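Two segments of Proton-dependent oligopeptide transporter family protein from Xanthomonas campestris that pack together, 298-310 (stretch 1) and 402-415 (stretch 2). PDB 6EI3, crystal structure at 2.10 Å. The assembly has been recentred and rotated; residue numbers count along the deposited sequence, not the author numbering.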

# COMPACT_ATOMS: atom_id res chain seq x y z
N LEU A 298 -2.19 0.00 13.47
CA LEU A 298 -3.41 0.77 13.72
C LEU A 298 -3.84 1.62 12.54
O LEU A 298 -4.98 2.09 12.52
CB LEU A 298 -3.24 1.61 15.00
CG LEU A 298 -3.19 0.79 16.29
CD1 LEU A 298 -2.76 1.65 17.48
CD2 LEU A 298 -4.54 0.13 16.57
N VAL A 299 -2.94 1.83 11.58
CA VAL A 299 -3.16 2.57 10.33
C VAL A 299 -3.68 1.62 9.22
O VAL A 299 -4.29 2.09 8.27
CB VAL A 299 -1.88 3.37 9.90
CG1 VAL A 299 -1.90 3.74 8.41
CG2 VAL A 299 -1.74 4.63 10.74
N THR A 300 -3.44 0.29 9.34
CA THR A 300 -3.88 -0.68 8.30
C THR A 300 -5.37 -0.49 7.88
O THR A 300 -5.60 -0.57 6.68
CB THR A 300 -3.57 -2.15 8.69
OG1 THR A 300 -4.27 -2.50 9.89
CG2 THR A 300 -2.09 -2.41 8.85
N PRO A 301 -6.36 -0.16 8.76
CA PRO A 301 -7.75 0.04 8.27
C PRO A 301 -7.86 1.23 7.32
O PRO A 301 -8.74 1.21 6.47
CB PRO A 301 -8.53 0.30 9.56
CG PRO A 301 -7.73 -0.47 10.61
CD PRO A 301 -6.34 -0.07 10.24
N PHE A 302 -6.95 2.23 7.42
CA PHE A 302 -6.98 3.34 6.46
C PHE A 302 -6.75 2.77 5.04
O PHE A 302 -7.43 3.18 4.10
CB PHE A 302 -5.93 4.45 6.78
CG PHE A 302 -5.78 5.38 5.59
CD1 PHE A 302 -6.73 6.36 5.33
CD2 PHE A 302 -4.75 5.18 4.66
CE1 PHE A 302 -6.63 7.17 4.18
CE2 PHE A 302 -4.66 5.98 3.52
CZ PHE A 302 -5.61 6.96 3.28
N PHE A 303 -5.79 1.86 4.89
CA PHE A 303 -5.48 1.27 3.58
C PHE A 303 -6.57 0.33 3.09
O PHE A 303 -6.75 0.23 1.88
CB PHE A 303 -4.10 0.61 3.57
CG PHE A 303 -3.02 1.66 3.59
CD1 PHE A 303 -2.76 2.43 2.46
CD2 PHE A 303 -2.27 1.89 4.73
CE1 PHE A 303 -1.79 3.44 2.48
CE2 PHE A 303 -1.28 2.89 4.76
CZ PHE A 303 -1.07 3.68 3.64
N SER A 304 -7.35 -0.29 4.03
CA SER A 304 -8.52 -1.11 3.68
C SER A 304 -9.51 -0.23 2.95
O SER A 304 -10.08 -0.65 1.96
CB SER A 304 -9.22 -1.63 4.95
OG SER A 304 -8.33 -2.43 5.70
N LEU A 305 -9.72 0.97 3.45
CA LEU A 305 -10.66 1.94 2.90
C LEU A 305 -10.11 2.66 1.67
O LEU A 305 -10.83 2.90 0.70
CB LEU A 305 -11.03 2.95 4.00
CG LEU A 305 -12.22 2.55 4.90
CD1 LEU A 305 -11.87 1.41 5.87
CD2 LEU A 305 -12.68 3.73 5.73
N PHE A 306 -8.81 2.96 1.69
CA PHE A 306 -8.18 3.69 0.61
C PHE A 306 -8.09 2.89 -0.70
O PHE A 306 -8.44 3.42 -1.75
CB PHE A 306 -6.79 4.21 1.07
CG PHE A 306 -6.07 5.03 0.03
CD1 PHE A 306 -6.52 6.30 -0.30
CD2 PHE A 306 -4.94 4.54 -0.62
CE1 PHE A 306 -5.86 7.05 -1.29
CE2 PHE A 306 -4.29 5.29 -1.60
CZ PHE A 306 -4.75 6.54 -1.92
N ASP A 307 -7.60 1.63 -0.65
CA ASP A 307 -7.40 0.80 -1.85
C ASP A 307 -8.71 0.34 -2.54
O ASP A 307 -8.69 -0.02 -3.71
CB ASP A 307 -6.45 -0.37 -1.56
CG ASP A 307 -4.99 0.10 -1.58
OD1 ASP A 307 -4.64 0.94 -2.44
OD2 ASP A 307 -4.20 -0.36 -0.72
N GLN A 308 -9.85 0.44 -1.83
CA GLN A 308 -11.16 0.09 -2.39
C GLN A 308 -11.72 1.14 -3.37
O GLN A 308 -12.74 0.89 -4.00
CB GLN A 308 -12.15 -0.23 -1.27
CG GLN A 308 -11.92 -1.58 -0.63
CD GLN A 308 -13.02 -1.84 0.37
OE1 GLN A 308 -14.14 -2.24 0.02
NE2 GLN A 308 -12.75 -1.53 1.63
N LYS A 309 -11.03 2.27 -3.57
CA LYS A 309 -11.49 3.23 -4.59
C LYS A 309 -11.34 2.64 -6.02
O LYS A 309 -12.06 3.04 -6.95
CB LYS A 309 -10.80 4.60 -4.44
CG LYS A 309 -9.31 4.59 -4.66
CD LYS A 309 -8.65 5.84 -4.09
CE LYS A 309 -7.23 5.96 -4.56
NZ LYS A 309 -6.42 4.77 -4.18
N ALA A 310 -10.46 1.63 -6.16
CA ALA A 310 -10.21 0.97 -7.43
C ALA A 310 -11.09 -0.29 -7.58
O ALA A 310 -11.03 -0.95 -8.60
CB ALA A 310 -8.72 0.63 -7.58
N PRO A 402 -17.10 11.71 -1.42
CA PRO A 402 -16.17 10.77 -0.76
C PRO A 402 -14.74 10.82 -1.29
O PRO A 402 -13.84 10.56 -0.52
CB PRO A 402 -16.83 9.40 -0.95
CG PRO A 402 -17.74 9.56 -2.14
CD PRO A 402 -18.22 10.99 -2.08
N TYR A 403 -14.50 11.21 -2.57
CA TYR A 403 -13.11 11.35 -3.04
C TYR A 403 -12.40 12.46 -2.25
O TYR A 403 -11.26 12.27 -1.83
CB TYR A 403 -13.02 11.64 -4.56
CG TYR A 403 -12.70 10.38 -5.35
CD1 TYR A 403 -11.41 9.87 -5.39
CD2 TYR A 403 -13.72 9.63 -5.93
CE1 TYR A 403 -11.13 8.66 -6.01
CE2 TYR A 403 -13.44 8.44 -6.60
CZ TYR A 403 -12.15 7.96 -6.64
OH TYR A 403 -11.88 6.78 -7.27
N ALA A 404 -13.08 13.60 -2.04
CA ALA A 404 -12.52 14.75 -1.31
C ALA A 404 -12.22 14.37 0.12
O ALA A 404 -11.11 14.62 0.61
CB ALA A 404 -13.49 15.94 -1.35
N LEU A 405 -13.19 13.72 0.79
CA LEU A 405 -13.04 13.29 2.18
C LEU A 405 -11.91 12.29 2.34
O LEU A 405 -11.04 12.49 3.19
CB LEU A 405 -14.37 12.73 2.72
CG LEU A 405 -15.52 13.75 2.88
CD1 LEU A 405 -16.86 13.06 2.92
CD2 LEU A 405 -15.32 14.66 4.13
N LEU A 406 -11.89 11.25 1.47
CA LEU A 406 -10.87 10.19 1.52
C LEU A 406 -9.44 10.70 1.22
O LEU A 406 -8.50 10.27 1.88
CB LEU A 406 -11.24 9.01 0.61
CG LEU A 406 -10.22 7.84 0.52
CD1 LEU A 406 -10.09 7.08 1.86
CD2 LEU A 406 -10.56 6.91 -0.61
N THR A 407 -9.30 11.59 0.20
CA THR A 407 -8.02 12.16 -0.18
C THR A 407 -7.51 13.10 0.90
O THR A 407 -6.30 13.15 1.14
CB THR A 407 -8.06 12.77 -1.58
OG1 THR A 407 -8.58 11.77 -2.46
CG2 THR A 407 -6.66 13.17 -2.07
N PHE A 408 -8.45 13.82 1.57
CA PHE A 408 -8.11 14.66 2.72
C PHE A 408 -7.53 13.75 3.81
O PHE A 408 -6.45 14.04 4.34
CB PHE A 408 -9.33 15.47 3.23
CG PHE A 408 -9.00 16.48 4.31
CD1 PHE A 408 -8.08 17.50 4.08
CD2 PHE A 408 -9.66 16.46 5.53
CE1 PHE A 408 -7.80 18.46 5.07
CE2 PHE A 408 -9.37 17.41 6.52
CZ PHE A 408 -8.44 18.40 6.28
N GLY A 409 -8.19 12.62 4.06
CA GLY A 409 -7.70 11.64 5.03
C GLY A 409 -6.32 11.12 4.66
O GLY A 409 -5.43 11.08 5.51
N GLU A 410 -6.13 10.77 3.38
CA GLU A 410 -4.85 10.28 2.84
C GLU A 410 -3.70 11.25 3.12
O GLU A 410 -2.67 10.83 3.64
CB GLU A 410 -4.96 10.00 1.34
CG GLU A 410 -3.64 9.59 0.71
CD GLU A 410 -3.55 9.60 -0.80
OE1 GLU A 410 -4.50 10.06 -1.46
OE2 GLU A 410 -2.52 9.12 -1.32
N VAL A 411 -3.88 12.54 2.76
CA VAL A 411 -2.89 13.60 2.98
C VAL A 411 -2.55 13.74 4.49
O VAL A 411 -1.39 13.93 4.84
CB VAL A 411 -3.36 14.94 2.33
CG1 VAL A 411 -2.57 16.13 2.85
CG2 VAL A 411 -3.29 14.87 0.80
N LEU A 412 -3.56 13.54 5.36
CA LEU A 412 -3.40 13.62 6.81
C LEU A 412 -2.70 12.38 7.41
O LEU A 412 -1.90 12.55 8.33
CB LEU A 412 -4.75 13.82 7.51
CG LEU A 412 -5.43 15.19 7.40
CD1 LEU A 412 -6.87 15.10 7.92
CD2 LEU A 412 -4.68 16.25 8.20
N VAL A 413 -3.01 11.16 6.94
CA VAL A 413 -2.39 10.00 7.60
C VAL A 413 -1.25 9.36 6.75
O VAL A 413 -0.19 9.06 7.30
CB VAL A 413 -3.43 8.95 8.12
CG1 VAL A 413 -4.28 8.36 7.00
CG2 VAL A 413 -2.77 7.85 8.96
N SER A 414 -1.48 9.15 5.45
CA SER A 414 -0.53 8.49 4.56
C SER A 414 0.72 9.30 4.33
O SER A 414 1.81 8.75 4.49
CB SER A 414 -1.17 8.09 3.24
OG SER A 414 -0.28 7.27 2.50
N ALA A 415 0.59 10.61 4.02
CA ALA A 415 1.74 11.50 3.84
C ALA A 415 2.52 11.74 5.16
O ALA A 415 3.73 11.93 5.12
CB ALA A 415 1.29 12.82 3.24
O HOH W 1 -13.54 5.06 -8.09

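How do the two backbones lie against each other? Both stretches are largely helical, and they run in roughly opposite senses, with 145° between their N-to-C directions and axes 10.8 Å apart at the closest approach. Val299 therefore lies near Val413, Phe306 near Leu406 and Lys309 near Tyr403. The first helix is kinked: the N atoms of Pro301 and Phe302 have no bond to the turn before, and proline has no amide hydrogen to give. No direct hydrogen bond crosses between the stretches, so the contact rests mainly on shape.

Which bump fills the hollow on stretch 2? Phe302 is the knob, its side chain seated among Gly409, Glu410, Val413 and Ser414. Phe302 CE1 comes 4.0 Å from Gly409 C, an approach to bare backbone where glycine has no side chain to intervene. The ring's closest approach is Phe302 CZ to Glu410 CA, 3.4 Å. Over one face of the Phe302 ring lies Val413, whose CG1 is 3.7 Å from the Phe302 ring centroid and only 16° off the normal, a CH-pi contact that sets a methyl against the aromatic cloud. Toward the start of stretch 1, Val299 CG2 meets Val413 CG2 at 3.8 Å, so the same valine touches both residues.

What does the second helix push back? Leu406 points toward stretch 1 and has the largest area covered there. Leu406 CD1 lies 4.2 Å from Phe302 CE1 and 4.1 Å from Phe306 CA, while Leu406 CD2 lies 4.1 Å from Lys309 CD. The leucine thus fills the space bordered by two phenylalanines and the aliphatic part of a lysine. Phe306 meets it with the edge of its ring, Phe306 CD1 standing 4.1 Å from Leu406 CG. Farther out on the same ring, Phe306 CE1 is 3.3 Å from Glu410 OE1, a close approach of ring carbon to carboxylate oxygen; that oxygen is hydrogen-bonded elsewhere in the structure.

How is the far end joined, where the helix of stretch 1 has given way to a 3-10 segment? The CA-to-CB bond of Tyr403 points sideways to stretch 1, but the end of the side chain comes nearer, bringing Tyr403 OH to 3.7 Å from Lys309 CB. A water completes the link: its O donates to Lys309 O at 2.8 Å and lies 2.5 Å from Tyr403 OH, also within a hydrogen bond. The CA-to-CB bond of Lys309 points toward stretch 2, yet the end of the side chain leads away, and Lys309 NZ makes a weak hydrogen bond to Phe306 O at 3.4 Å.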